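Local coordinates for protein putative NADH-flavin reductase (Lactobacillus casei ATCC 334, PDB 3H2S) that binds NADPH in a Rossmann-type domain and is probably an NAD(P)H-dependent oxidoreductase related to flavin and biliverdin-IX beta reductases, at residues 66-71 against 100-105; 72-77 against 129-134; 80-85 against 136-141; 106-111 against 155-160. One frame throughout, in Å; residues are numbered along the deposited sequence.

Contact 1. Residues 66-71 against 100-105. With NDP (NADPH dihydro-nicotinamide-adenine-dinucleotide phosphate), chain C.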
# COMPACT_ATOMS: atom_id res chain seq x y z
N VAL A 66 14.09 -10.63 -2.93
CA VAL A 66 13.48 -9.93 -4.05
C VAL A 66 14.07 -8.53 -4.13
O VAL A 66 14.23 -7.86 -3.11
CB VAL A 66 11.94 -9.81 -3.87
CG1 VAL A 66 11.33 -9.07 -5.07
CG2 VAL A 66 11.33 -11.21 -3.76
N VAL A 67 14.38 -8.08 -5.34
CA VAL A 67 14.81 -6.71 -5.51
C VAL A 67 13.84 -5.96 -6.40
O VAL A 67 13.50 -6.42 -7.50
CB VAL A 67 16.24 -6.63 -6.11
CG1 VAL A 67 16.65 -5.14 -6.29
CG2 VAL A 67 17.22 -7.36 -5.21
N ASP A 68 13.33 -4.83 -5.91
CA ASP A 68 12.42 -3.98 -6.68
C ASP A 68 13.20 -2.89 -7.44
O ASP A 68 13.60 -1.89 -6.86
CB ASP A 68 11.33 -3.37 -5.77
CG ASP A 68 10.37 -2.45 -6.51
OD1 ASP A 68 10.62 -2.10 -7.69
OD2 ASP A 68 9.34 -2.04 -5.90
N ALA A 69 13.50 -3.15 -8.72
CA ALA A 69 14.18 -2.17 -9.55
C ALA A 69 13.26 -1.63 -10.65
O ALA A 69 13.73 -1.24 -11.71
CB ALA A 69 15.45 -2.79 -10.18
N LEU A 70 11.96 -1.67 -10.40
CA LEU A 70 10.98 -1.15 -11.36
C LEU A 70 10.98 0.37 -11.33
O LEU A 70 11.25 0.98 -10.29
CB LEU A 70 9.57 -1.66 -11.02
CG LEU A 70 9.33 -3.16 -11.18
CD1 LEU A 70 8.16 -3.61 -10.28
CD2 LEU A 70 9.11 -3.55 -12.64
N SER A 71 10.62 0.97 -12.47
CA SER A 71 10.46 2.41 -12.53
C SER A 71 9.30 2.84 -13.42
O SER A 71 8.62 2.00 -14.02
CB SER A 71 11.75 3.08 -13.00
OG SER A 71 11.78 4.43 -12.56
N ALA A 100 13.65 -8.12 1.08
CA ALA A 100 13.19 -7.32 -0.05
C ALA A 100 13.91 -5.98 -0.06
O ALA A 100 13.74 -5.17 0.85
CB ALA A 100 11.69 -7.10 0.05
N VAL A 101 14.70 -5.74 -1.11
CA VAL A 101 15.35 -4.45 -1.28
C VAL A 101 14.60 -3.57 -2.27
O VAL A 101 14.37 -3.96 -3.41
CB VAL A 101 16.83 -4.61 -1.73
CG1 VAL A 101 17.50 -3.23 -1.98
CG2 VAL A 101 17.60 -5.41 -0.71
N PHE A 102 14.26 -2.37 -1.83
CA PHE A 102 13.56 -1.40 -2.69
C PHE A 102 14.49 -0.25 -3.01
O PHE A 102 15.15 0.29 -2.11
CB PHE A 102 12.32 -0.85 -1.97
CG PHE A 102 11.28 -1.88 -1.67
CD1 PHE A 102 10.22 -2.07 -2.53
CD2 PHE A 102 11.39 -2.69 -0.54
CE1 PHE A 102 9.26 -3.05 -2.29
CE2 PHE A 102 10.46 -3.71 -0.31
CZ PHE A 102 9.39 -3.89 -1.18
N ILE A 103 14.64 0.03 -4.30
CA ILE A 103 15.35 1.22 -4.73
C ILE A 103 14.38 2.39 -4.66
O ILE A 103 13.33 2.39 -5.31
CB ILE A 103 15.91 1.13 -6.15
CG1 ILE A 103 16.86 -0.08 -6.31
CG2 ILE A 103 16.63 2.42 -6.50
CD1 ILE A 103 17.45 -0.21 -7.71
N LEU A 104 14.76 3.41 -3.91
CA LEU A 104 13.88 4.55 -3.67
C LEU A 104 14.39 5.76 -4.46
O LEU A 104 15.14 5.61 -5.43
CB LEU A 104 13.81 4.85 -2.16
CG LEU A 104 13.22 3.70 -1.33
CD1 LEU A 104 13.38 3.98 0.16
CD2 LEU A 104 11.76 3.43 -1.68
N GLY A 105 13.89 6.94 -4.12
CA GLY A 105 14.27 8.15 -4.83
C GLY A 105 15.16 9.03 -3.97
O GLY A 105 15.24 8.86 -2.75
PA NDP C . 14.46 1.73 -15.93
O1A NDP C . 13.66 2.91 -16.56
O2A NDP C . 15.73 1.32 -16.59
O5B NDP C . 13.23 0.58 -16.15
C5B NDP C . 12.99 -0.09 -14.89
C4B NDP C . 12.19 -1.43 -15.13
O4B NDP C . 10.81 -1.13 -15.02
C3B NDP C . 12.37 -2.00 -16.57
O3B NDP C . 12.77 -3.32 -16.41
C2B NDP C . 10.90 -1.91 -17.16
O2B NDP C . 10.53 -2.88 -18.08
C1B NDP C . 10.10 -2.03 -15.83
N9A NDP C . 8.74 -1.49 -15.98
C8A NDP C . 8.45 -0.12 -16.21
N7A NDP C . 7.14 0.13 -16.29
C5A NDP C . 6.54 -1.13 -16.07
C6A NDP C . 5.18 -1.47 -16.01
N6A NDP C . 4.25 -0.51 -16.23
N1A NDP C . 4.84 -2.81 -16.04
C2A NDP C . 5.86 -3.70 -15.80
N3A NDP C . 7.19 -3.46 -15.64
C4A NDP C . 7.51 -2.14 -15.87
O3 NDP C . 14.77 2.38 -14.53
PN NDP C . 16.05 2.72 -13.59
O1N NDP C . 16.93 1.46 -13.51
O2N NDP C . 16.70 3.87 -14.28
O5D NDP C . 15.57 3.05 -12.06
C5D NDP C . 15.49 2.04 -11.05
C4D NDP C . 15.06 2.74 -9.75
O4D NDP C . 15.95 3.83 -9.58
C3D NDP C . 13.61 3.31 -9.67
O3D NDP C . 13.12 3.20 -8.38
C2D NDP C . 13.85 4.79 -10.11
O2D NDP C . 12.89 5.66 -9.56
C1D NDP C . 15.22 5.02 -9.38
N1N NDP C . 15.88 6.24 -9.83
C2N NDP C . 15.99 7.31 -8.85
C3N NDP C . 16.45 8.65 -9.41
C7N NDP C . 17.03 9.51 -8.30
O7N NDP C . 16.48 9.54 -7.20
N7N NDP C . 18.08 10.38 -8.59
C4N NDP C . 17.27 8.68 -10.68
C5N NDP C . 16.84 7.67 -11.72
C6N NDP C . 16.19 6.39 -11.24
P2B NDP C . 11.02 -2.77 -19.63
O1X NDP C . 12.56 -3.06 -19.70
O2X NDP C . 10.38 -4.01 -20.37
O3X NDP C . 10.69 -1.46 -20.24

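Contact 2. Residues 72-77 against 129-134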
# COMPACT_ATOMS: atom_id res chain seq x y z
N VAL A 72 9.10 4.15 -13.51
CA VAL A 72 8.01 4.72 -14.28
C VAL A 72 8.59 5.88 -15.08
O VAL A 72 9.20 6.79 -14.50
CB VAL A 72 6.91 5.28 -13.37
CG1 VAL A 72 5.77 5.86 -14.21
CG2 VAL A 72 6.38 4.19 -12.44
N PRO A 73 8.31 5.92 -16.39
CA PRO A 73 8.80 7.03 -17.20
C PRO A 73 8.20 8.37 -16.76
O PRO A 73 7.02 8.45 -16.38
CB PRO A 73 8.30 6.69 -18.62
CG PRO A 73 7.97 5.21 -18.57
CD PRO A 73 7.48 4.99 -17.17
N TRP A 74 9.00 9.42 -16.87
CA TRP A 74 8.51 10.77 -16.60
C TRP A 74 7.38 11.15 -17.56
O TRP A 74 7.30 10.64 -18.67
CB TRP A 74 9.65 11.77 -16.74
CG TRP A 74 10.70 11.72 -15.63
CD1 TRP A 74 10.79 10.81 -14.61
CD2 TRP A 74 11.81 12.61 -15.48
NE1 TRP A 74 11.89 11.10 -13.83
CE2 TRP A 74 12.58 12.15 -14.39
CE3 TRP A 74 12.27 13.72 -16.21
CZ2 TRP A 74 13.70 12.83 -13.92
CZ3 TRP A 74 13.42 14.37 -15.78
CH2 TRP A 74 14.13 13.92 -14.65
N GLY A 75 6.45 11.98 -17.09
CA GLY A 75 5.34 12.47 -17.91
C GLY A 75 4.33 11.43 -18.34
O GLY A 75 3.50 11.67 -19.22
N SER A 76 4.35 10.27 -17.70
CA SER A 76 3.40 9.21 -18.04
C SER A 76 2.11 9.38 -17.28
O SER A 76 1.06 8.85 -17.68
CB SER A 76 4.01 7.84 -17.74
OG SER A 76 4.27 7.70 -16.35
N GLY A 77 2.20 9.99 -16.10
CA GLY A 77 1.06 10.10 -15.19
C GLY A 77 0.91 8.87 -14.31
O GLY A 77 -0.07 8.74 -13.55
N GLN A 129 6.44 19.83 -13.04
CA GLN A 129 7.57 19.19 -13.72
C GLN A 129 7.27 17.70 -13.93
O GLN A 129 6.65 17.07 -13.09
CB GLN A 129 8.85 19.34 -12.89
CG GLN A 129 9.06 20.74 -12.35
CD GLN A 129 9.46 21.72 -13.43
OE1 GLN A 129 9.21 21.49 -14.62
NE2 GLN A 129 10.08 22.82 -13.02
N PRO A 130 7.75 17.15 -15.05
CA PRO A 130 7.45 15.76 -15.44
C PRO A 130 7.98 14.72 -14.43
O PRO A 130 7.52 13.57 -14.43
CB PRO A 130 8.16 15.62 -16.79
CG PRO A 130 8.37 17.02 -17.27
CD PRO A 130 8.60 17.83 -16.03
N TRP A 131 8.96 15.10 -13.62
CA TRP A 131 9.61 14.18 -12.69
C TRP A 131 8.87 14.09 -11.36
O TRP A 131 9.14 13.20 -10.56
CB TRP A 131 11.07 14.56 -12.45
CG TRP A 131 11.25 15.99 -12.03
CD1 TRP A 131 11.64 17.03 -12.82
CD2 TRP A 131 11.08 16.54 -10.71
NE1 TRP A 131 11.75 18.19 -12.08
CE2 TRP A 131 11.41 17.91 -10.78
CE3 TRP A 131 10.74 15.99 -9.47
CZ2 TRP A 131 11.37 18.75 -9.66
CZ3 TRP A 131 10.70 16.82 -8.36
CH2 TRP A 131 11.01 18.18 -8.47
N TYR A 132 8.00 15.06 -11.11
CA TYR A 132 7.41 15.19 -9.79
C TYR A 132 6.51 14.02 -9.43
O TYR A 132 6.54 13.52 -8.31
CB TYR A 132 6.62 16.51 -9.67
CG TYR A 132 6.15 16.77 -8.27
CD1 TYR A 132 7.04 17.18 -7.28
CD2 TYR A 132 4.84 16.49 -7.90
CE1 TYR A 132 6.61 17.36 -5.97
CE2 TYR A 132 4.42 16.65 -6.61
CZ TYR A 132 5.29 17.11 -5.65
OH TYR A 132 4.85 17.26 -4.35
N ASP A 133 5.61 13.65 -10.33
CA ASP A 133 4.68 12.54 -10.09
C ASP A 133 5.41 11.31 -9.52
O ASP A 133 5.03 10.77 -8.47
CB ASP A 133 3.94 12.22 -11.39
CG ASP A 133 3.02 11.02 -11.29
OD1 ASP A 133 2.32 10.84 -10.26
OD2 ASP A 133 2.90 10.34 -12.32
N GLY A 134 6.45 10.86 -10.21
CA GLY A 134 7.24 9.74 -9.71
C GLY A 134 7.94 10.00 -8.39
O GLY A 134 7.94 9.12 -7.52
O HOH W 1 0.44 9.03 -10.77
O HOH W 2 4.29 11.10 -14.59

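Contact 3. Residues 80-85 against 136-141. With NDP (NADPH dihydro-nicotinamide-adenine-dinucleotide phosphate), chain C.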
# COMPACT_ATOMS: atom_id res chain seq x y z
N TYR A 80 2.07 6.51 -9.73
CA TYR A 80 1.47 5.68 -8.69
C TYR A 80 2.01 4.25 -8.69
O TYR A 80 1.92 3.54 -7.68
CB TYR A 80 -0.07 5.67 -8.81
CG TYR A 80 -0.57 5.19 -10.15
CD1 TYR A 80 -0.64 3.83 -10.43
CD2 TYR A 80 -1.09 6.08 -11.08
CE1 TYR A 80 -1.14 3.38 -11.65
CE2 TYR A 80 -1.52 5.65 -12.33
CZ TYR A 80 -1.55 4.30 -12.60
OH TYR A 80 -2.02 3.88 -13.83
N LEU A 81 2.50 3.78 -9.84
CA LEU A 81 3.05 2.42 -9.90
C LEU A 81 4.22 2.19 -8.96
O LEU A 81 4.41 1.06 -8.47
CB LEU A 81 3.43 2.05 -11.32
CG LEU A 81 2.29 1.84 -12.32
CD1 LEU A 81 2.86 1.57 -13.71
CD2 LEU A 81 1.38 0.70 -11.88
N HIS A 82 5.03 3.21 -8.71
CA HIS A 82 6.08 3.09 -7.71
C HIS A 82 5.51 2.58 -6.39
O HIS A 82 6.08 1.69 -5.74
CB HIS A 82 6.76 4.44 -7.47
CG HIS A 82 7.78 4.79 -8.51
ND1 HIS A 82 7.63 5.84 -9.38
CD2 HIS A 82 8.97 4.21 -8.81
CE1 HIS A 82 8.73 5.97 -10.10
NE2 HIS A 82 9.55 4.98 -9.79
N LEU A 83 4.40 3.18 -5.98
CA LEU A 83 3.70 2.76 -4.78
C LEU A 83 3.03 1.39 -4.91
O LEU A 83 3.25 0.50 -4.08
CB LEU A 83 2.69 3.83 -4.37
CG LEU A 83 1.89 3.60 -3.08
CD1 LEU A 83 2.82 3.39 -1.86
CD2 LEU A 83 0.95 4.78 -2.85
N ASP A 84 2.23 1.20 -5.96
CA ASP A 84 1.48 -0.04 -6.16
C ASP A 84 2.37 -1.28 -6.26
O ASP A 84 2.04 -2.33 -5.71
CB ASP A 84 0.58 0.06 -7.40
CG ASP A 84 -0.64 0.97 -7.18
OD1 ASP A 84 -0.96 1.32 -6.02
OD2 ASP A 84 -1.26 1.36 -8.19
N PHE A 85 3.48 -1.19 -6.99
CA PHE A 85 4.37 -2.35 -7.07
C PHE A 85 4.86 -2.72 -5.66
O PHE A 85 5.01 -3.90 -5.33
CB PHE A 85 5.59 -2.05 -7.94
CG PHE A 85 5.28 -1.75 -9.38
CD1 PHE A 85 4.43 -2.58 -10.11
CD2 PHE A 85 6.02 -0.81 -10.07
CE1 PHE A 85 4.28 -2.43 -11.48
CE2 PHE A 85 5.87 -0.66 -11.46
CZ PHE A 85 4.97 -1.44 -12.14
N LEU A 136 7.05 12.08 -5.95
CA LEU A 136 6.03 12.06 -4.91
C LEU A 136 5.70 10.62 -4.51
O LEU A 136 5.71 10.26 -3.33
CB LEU A 136 4.77 12.78 -5.39
CG LEU A 136 3.58 12.77 -4.43
CD1 LEU A 136 3.93 13.51 -3.13
CD2 LEU A 136 2.35 13.36 -5.11
N TYR A 137 5.40 9.78 -5.48
CA TYR A 137 4.97 8.43 -5.15
C TYR A 137 6.08 7.54 -4.59
O TYR A 137 5.81 6.65 -3.79
CB TYR A 137 4.26 7.78 -6.33
CG TYR A 137 2.80 8.16 -6.38
CD1 TYR A 137 2.32 9.05 -7.36
CD2 TYR A 137 1.90 7.59 -5.51
CE1 TYR A 137 0.97 9.36 -7.43
CE2 TYR A 137 0.54 7.88 -5.59
CZ TYR A 137 0.08 8.75 -6.55
OH TYR A 137 -1.26 8.99 -6.62
N GLN A 138 7.33 7.85 -4.93
CA GLN A 138 8.46 7.17 -4.29
C GLN A 138 8.70 7.64 -2.87
O GLN A 138 9.18 6.88 -2.02
CB GLN A 138 9.75 7.30 -5.11
CG GLN A 138 9.74 6.44 -6.32
CD GLN A 138 11.10 5.83 -6.59
OE1 GLN A 138 11.97 6.48 -7.16
NE2 GLN A 138 11.26 4.55 -6.26
N TYR A 139 8.41 8.91 -2.61
CA TYR A 139 8.39 9.40 -1.25
C TYR A 139 7.32 8.63 -0.44
O TYR A 139 7.59 8.14 0.64
CB TYR A 139 8.10 10.90 -1.24
CG TYR A 139 7.84 11.46 0.14
CD1 TYR A 139 8.84 11.44 1.10
CD2 TYR A 139 6.58 11.90 0.51
CE1 TYR A 139 8.59 11.90 2.40
CE2 TYR A 139 6.34 12.42 1.78
CZ TYR A 139 7.35 12.44 2.71
OH TYR A 139 7.11 12.91 3.98
N TYR A 140 6.12 8.52 -1.00
CA TYR A 140 5.06 7.69 -0.39
C TYR A 140 5.47 6.22 -0.24
O TYR A 140 5.14 5.58 0.76
CB TYR A 140 3.77 7.81 -1.19
CG TYR A 140 3.10 9.19 -1.15
CD1 TYR A 140 3.24 10.03 -0.05
CD2 TYR A 140 2.27 9.59 -2.18
CE1 TYR A 140 2.57 11.26 0.01
CE2 TYR A 140 1.61 10.82 -2.15
CZ TYR A 140 1.76 11.64 -1.04
OH TYR A 140 1.10 12.85 -1.01
N GLU A 141 6.13 5.67 -1.26
CA GLU A 141 6.63 4.28 -1.19
C GLU A 141 7.56 4.10 0.02
O GLU A 141 7.41 3.16 0.79
CB GLU A 141 7.37 3.92 -2.49
CG GLU A 141 8.06 2.57 -2.46
CD GLU A 141 8.91 2.31 -3.70
OE1 GLU A 141 9.16 3.25 -4.50
OE2 GLU A 141 9.39 1.16 -3.83
PA NDP C . 14.46 1.73 -15.93
O1A NDP C . 13.66 2.91 -16.56
O2A NDP C . 15.73 1.32 -16.59
O5B NDP C . 13.23 0.58 -16.15
C5B NDP C . 12.99 -0.09 -14.89
C4B NDP C . 12.19 -1.43 -15.13
O4B NDP C . 10.81 -1.13 -15.02
C3B NDP C . 12.37 -2.00 -16.57
O3B NDP C . 12.77 -3.32 -16.41
C2B NDP C . 10.90 -1.91 -17.16
O2B NDP C . 10.53 -2.88 -18.08
C1B NDP C . 10.10 -2.03 -15.83
N9A NDP C . 8.74 -1.49 -15.98
C8A NDP C . 8.45 -0.12 -16.21
N7A NDP C . 7.14 0.13 -16.29
C5A NDP C . 6.54 -1.13 -16.07
C6A NDP C . 5.18 -1.47 -16.01
N6A NDP C . 4.25 -0.51 -16.23
N1A NDP C . 4.84 -2.81 -16.04
C2A NDP C . 5.86 -3.70 -15.80
N3A NDP C . 7.19 -3.46 -15.64
C4A NDP C . 7.51 -2.14 -15.87
O3 NDP C . 14.77 2.38 -14.53
PN NDP C . 16.05 2.72 -13.59
O1N NDP C . 16.93 1.46 -13.51
O2N NDP C . 16.70 3.87 -14.28
O5D NDP C . 15.57 3.05 -12.06
C5D NDP C . 15.49 2.04 -11.05
C4D NDP C . 15.06 2.74 -9.75
O4D NDP C . 15.95 3.83 -9.58
C3D NDP C . 13.61 3.31 -9.67
O3D NDP C . 13.12 3.20 -8.38
C2D NDP C . 13.85 4.79 -10.11
O2D NDP C . 12.89 5.66 -9.56
C1D NDP C . 15.22 5.02 -9.38
N1N NDP C . 15.88 6.24 -9.83
C2N NDP C . 15.99 7.31 -8.85
C3N NDP C . 16.45 8.65 -9.41
C7N NDP C . 17.03 9.51 -8.30
O7N NDP C . 16.48 9.54 -7.20
N7N NDP C . 18.08 10.38 -8.59
C4N NDP C . 17.27 8.68 -10.68
C5N NDP C . 16.84 7.67 -11.72
C6N NDP C . 16.19 6.39 -11.24
P2B NDP C . 11.02 -2.77 -19.63
O1X NDP C . 12.56 -3.06 -19.70
O2X NDP C . 10.38 -4.01 -20.37
O3X NDP C . 10.69 -1.46 -20.24

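Contact 4. Residues 106-111 against 155-160. With NDP (NADPH dihydro-nicotinamide-adenine-dinucleotide phosphate), chain C.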
# COMPACT_ATOMS: atom_id res chain seq x y z
N SER A 106 15.75 10.03 -4.62
CA SER A 106 16.59 11.00 -3.95
C SER A 106 15.75 12.03 -3.19
O SER A 106 16.21 12.64 -2.23
CB SER A 106 17.48 11.68 -5.00
OG SER A 106 18.78 11.89 -4.50
N ALA A 107 14.51 12.23 -3.62
CA ALA A 107 13.68 13.32 -3.08
C ALA A 107 13.20 13.08 -1.65
O ALA A 107 12.73 14.00 -0.98
CB ALA A 107 12.50 13.59 -4.01
N SER A 108 13.33 11.85 -1.17
CA SER A 108 12.97 11.52 0.21
C SER A 108 14.17 11.69 1.15
O SER A 108 14.07 11.43 2.35
CB SER A 108 12.39 10.11 0.31
OG SER A 108 13.35 9.11 0.00
N LEU A 109 15.32 12.05 0.58
CA LEU A 109 16.50 12.38 1.37
C LEU A 109 16.50 13.84 1.80
O LEU A 109 15.92 14.69 1.11
CB LEU A 109 17.77 12.12 0.57
CG LEU A 109 18.08 10.70 0.12
CD1 LEU A 109 19.22 10.73 -0.91
CD2 LEU A 109 18.40 9.82 1.31
N ALA A 110 17.15 14.13 2.92
CA ALA A 110 17.43 15.52 3.30
C ALA A 110 18.54 16.12 2.43
O ALA A 110 19.56 15.47 2.17
CB ALA A 110 17.82 15.61 4.77
N MSE A 111 18.39 17.40 2.10
CA MSE A 111 19.54 18.20 1.69
C MSE A 111 20.58 18.26 2.80
O MSE A 111 20.25 18.15 3.98
CB MSE A 111 19.09 19.62 1.31
CG MSE A 111 18.22 19.69 0.07
SE MSE A 111 19.19 19.23 -1.58
CE MSE A 111 18.10 20.28 -2.83
N GLY A 155 15.43 -0.30 2.31
CA GLY A 155 15.36 0.79 1.34
C GLY A 155 16.73 1.35 1.01
O GLY A 155 17.58 1.53 1.90
N ILE A 156 16.99 1.54 -0.28
CA ILE A 156 18.22 2.19 -0.71
C ILE A 156 17.91 3.30 -1.72
O ILE A 156 17.33 3.06 -2.80
CB ILE A 156 19.21 1.21 -1.37
CG1 ILE A 156 19.49 0.02 -0.45
CG2 ILE A 156 20.51 1.93 -1.73
CD1 ILE A 156 20.40 -1.03 -1.07
N SER A 157 18.28 4.52 -1.35
CA SER A 157 18.10 5.67 -2.24
C SER A 157 19.40 5.90 -2.98
O SER A 157 20.49 5.84 -2.37
CB SER A 157 17.74 6.92 -1.43
OG SER A 157 16.39 6.88 -1.00
N PRO A 158 19.30 6.25 -4.27
CA PRO A 158 20.44 6.73 -5.03
C PRO A 158 20.83 8.13 -4.57
O PRO A 158 20.02 8.83 -3.98
CB PRO A 158 19.93 6.76 -6.48
CG PRO A 158 18.54 6.14 -6.46
CD PRO A 158 18.05 6.28 -5.06
N SER A 159 22.01 8.57 -4.96
CA SER A 159 22.34 9.98 -4.98
C SER A 159 21.52 10.68 -6.06
O SER A 159 20.86 10.02 -6.87
CB SER A 159 23.83 10.15 -5.28
OG SER A 159 24.60 9.44 -4.34
N GLU A 160 21.70 11.98 -6.18
CA GLU A 160 20.91 12.79 -7.11
C GLU A 160 21.03 12.29 -8.55
O GLU A 160 20.06 12.32 -9.31
CB GLU A 160 21.36 14.25 -7.01
CG GLU A 160 21.24 15.04 -8.30
CD GLU A 160 20.87 16.48 -8.06
OE1 GLU A 160 20.52 16.82 -6.90
OE2 GLU A 160 20.89 17.28 -9.02
PA NDP C . 14.46 1.73 -15.93
O1A NDP C . 13.66 2.91 -16.56
O2A NDP C . 15.73 1.32 -16.59
O5B NDP C . 13.23 0.58 -16.15
C5B NDP C . 12.99 -0.09 -14.89
C4B NDP C . 12.19 -1.43 -15.13
O4B NDP C . 10.81 -1.13 -15.02
C3B NDP C . 12.37 -2.00 -16.57
O3B NDP C . 12.77 -3.32 -16.41
C2B NDP C . 10.90 -1.91 -17.16
O2B NDP C . 10.53 -2.88 -18.08
C1B NDP C . 10.10 -2.03 -15.83
N9A NDP C . 8.74 -1.49 -15.98
C8A NDP C . 8.45 -0.12 -16.21
N7A NDP C . 7.14 0.13 -16.29
C5A NDP C . 6.54 -1.13 -16.07
C6A NDP C . 5.18 -1.47 -16.01
N6A NDP C . 4.25 -0.51 -16.23
N1A NDP C . 4.84 -2.81 -16.04
C2A NDP C . 5.86 -3.70 -15.80
N3A NDP C . 7.19 -3.46 -15.64
C4A NDP C . 7.51 -2.14 -15.87
O3 NDP C . 14.77 2.38 -14.53
PN NDP C . 16.05 2.72 -13.59
O1N NDP C . 16.93 1.46 -13.51
O2N NDP C . 16.70 3.87 -14.28
O5D NDP C . 15.57 3.05 -12.06
C5D NDP C . 15.49 2.04 -11.05
C4D NDP C . 15.06 2.74 -9.75
O4D NDP C . 15.95 3.83 -9.58
C3D NDP C . 13.61 3.31 -9.67
O3D NDP C . 13.12 3.20 -8.38
C2D NDP C . 13.85 4.79 -10.11
O2D NDP C . 12.89 5.66 -9.56
C1D NDP C . 15.22 5.02 -9.38
N1N NDP C . 15.88 6.24 -9.83
C2N NDP C . 15.99 7.31 -8.85
C3N NDP C . 16.45 8.65 -9.41
C7N NDP C . 17.03 9.51 -8.30
O7N NDP C . 16.48 9.54 -7.20
N7N NDP C . 18.08 10.38 -8.59
C4N NDP C . 17.27 8.68 -10.68
C5N NDP C . 16.84 7.67 -11.72
C6N NDP C . 16.19 6.39 -11.24
P2B NDP C . 11.02 -2.77 -19.63
O1X NDP C . 12.56 -3.06 -19.70
O2X NDP C . 10.38 -4.01 -20.37
O3X NDP C . 10.69 -1.46 -20.24

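Contact 1. Residues 66-71 against 100-105
Asp68 and Phe102 meet on one side of two parallel strands, where the carboxylate oxygen OD2 of Asp68 lies 3.5 Å from CD1 at the rim of the Phe102 ring and near its plane. The acid CG stands anti to its backbone N (chi1 178°), and CB also rests against CD1. Asp68 OD1 accepts from Leu70 N at 3.1 Å, an Asx turn at the point where the chain leaves the strand. Beneath these groups the backbones are firmly paired: Val101 N donates to Val66 O at 3.0 Å, and Asp68 N to Val101 O at 2.8 Å. The two strands are joined through helix 80-91 in a beta-alpha-beta unit of the Rossmann fold, and Val67 and Val101 on the other face pack against helix 189-201. Toward the C-terminal ends the pairing weakens: Ile103 N makes only a weak hydrogen bond to Asp68 O, at 3.4 Å, and the side chains touch lightly, with Ala69 CB 4.1 Å from Ile103 CD1. Past this point the chains part and NADPH takes up the looser side: Ile103 CG2 approaches the nicotinamide ribose at O4D, 3.5 Å away, while Leu70 CD2 lies beside the adenine and its ribose.

Contact 2. Residues 72-77 against 129-134
A type II beta turn from Pro73 to Ser76 presents Gly75 N to Pro130 O at 3.3 Å, the donor tilted 26° from the carbonyl plane. Beside this bond Trp74 lays its indole against Trp131. Trp131 CB sits over the centre of the six-membered ring of Trp74, 3.5 Å from its centroid, in a CH-pi contact. The Trp131 indole leaves that point with CG between its backbone N and carbonyl carbon (chi1 52°), and its edge is directed at the Trp74 face with the planes 58° apart. Trp74 CB packs on Pro130 CB at 4.1 Å. At the other end of the loop, Asp133 OD2 comes 3.2 Å from Gly77 C, and two waters fill in the polar link. One donates to Gly77 O and to Asp133 OD1, at 2.7 Å from the latter; the second accepts from Gly77 N and donates to Asp133 OD2, 2.8 Å from each. Asp133 OD2 also accepts from Gly79 N. The loop after strand 65-68 is thus held to segment 129-134 by the Trp74-Trp131 edge-to-face pair and CH-pi contact at one end and a hydrated carboxylate at the other, which implies a surface junction that relies partly on solvent for its polar bonding.

Contact 3. Residues 80-85 against 136-141
Tyr80 CA rides over the middle of the Tyr137 ring, 3.6 Å from its centroid, in a CH-pi contact, and Tyr80 CB continues over that face to Tyr137 CZ at 3.8 Å. Leu83 closes the edge, its CD2 in plane 4.0 Å from Tyr137 CD2. An alanine at Tyr137 would probably leave a gap beneath Tyr80 CA and CB and take the ring edge from Leu83 CD2. Gln138 CG lies over one face of the His82 ring, offset toward the rim, 3.4 Å from His82 CG; with the chain bent at chi2 (-141°), the amide stacks on the imidazole, planes 21° apart. Gln138 NE2 donates to Glu141 OE1 at 3.0 Å and to NADPH O3D, Gln138 OE1 accepts from O2D at 2.7 Å, and His82 NE2 donates weakly to O2D. Glu141 thus helps fix the amide. Met147 of the second subunit packs on Tyr137. Segments 80-85 and 136-141 run nearly parallel, at 21°, typical of the helical layer on a Rossmann sheet, here lining the nicotinamide ribose.

Contact 4. Residues 106-111 against 155-160
Ser106 and Pro158 meet where the nicotinamide carboxamide is bound: Ser106 OG makes a weak hydrogen bond to Pro158 O at 3.3 Å, and Ser106 N donates to O7N of NADPH at 2.7 Å. Pro158 CG comes within 3.7 Å of nicotinamide C2N, and Glu160 O is 2.9 Å from N7N of NADPH. Behind this first shell, Leu109 reaches across with CG anti to its carbonyl carbon (chi1 -63°). Its CD2 packs on Ser157 CB at 4.0 Å, and CD1 lies 3.7 Å from Pro158 O. An alanine at Leu109 would probably open a gap beside Ser157 and Pro158. The turn carrying Ser106 and Leu109 is closed by Leu109 N bonding to Ser106 O at 3.0 Å. Farther out, Arg209 NH1 is hydrogen-bonded to both Ser108 OG and Ser157 OG, and Ser157 OG also bonds to Gly105 O. The polar atoms of the carboxamide lie closest to backbone N and O atoms, so its recognition probably depends more on chain path than on side-chain charge.

Overall arrangement
NADPH runs past three of the four contacts: contact 1 meets its adenosine and nicotinamide riboses, contact 3 the nicotinamide ribose hydroxyls, and contact 4 the carboxamide. Contact 2 lies nearer the surface, its centre about 17 Å from the chain centre, with the Trp74 side chain about 6 Å from the cofactor. Contact 1 and strand 153-158 of contact 4 lie in one sheet, where Leu104 N is 2.8 Å from Ile156 O. The centres of contacts 1 and 3 are about 11 Å apart, and Ile103 O approaches Gln138 NE2 at 3.1 Å. Contacts 2 and 3 both use helix 132-145, and Val72 CG2 packs on His82 ND1 at 3.7 Å.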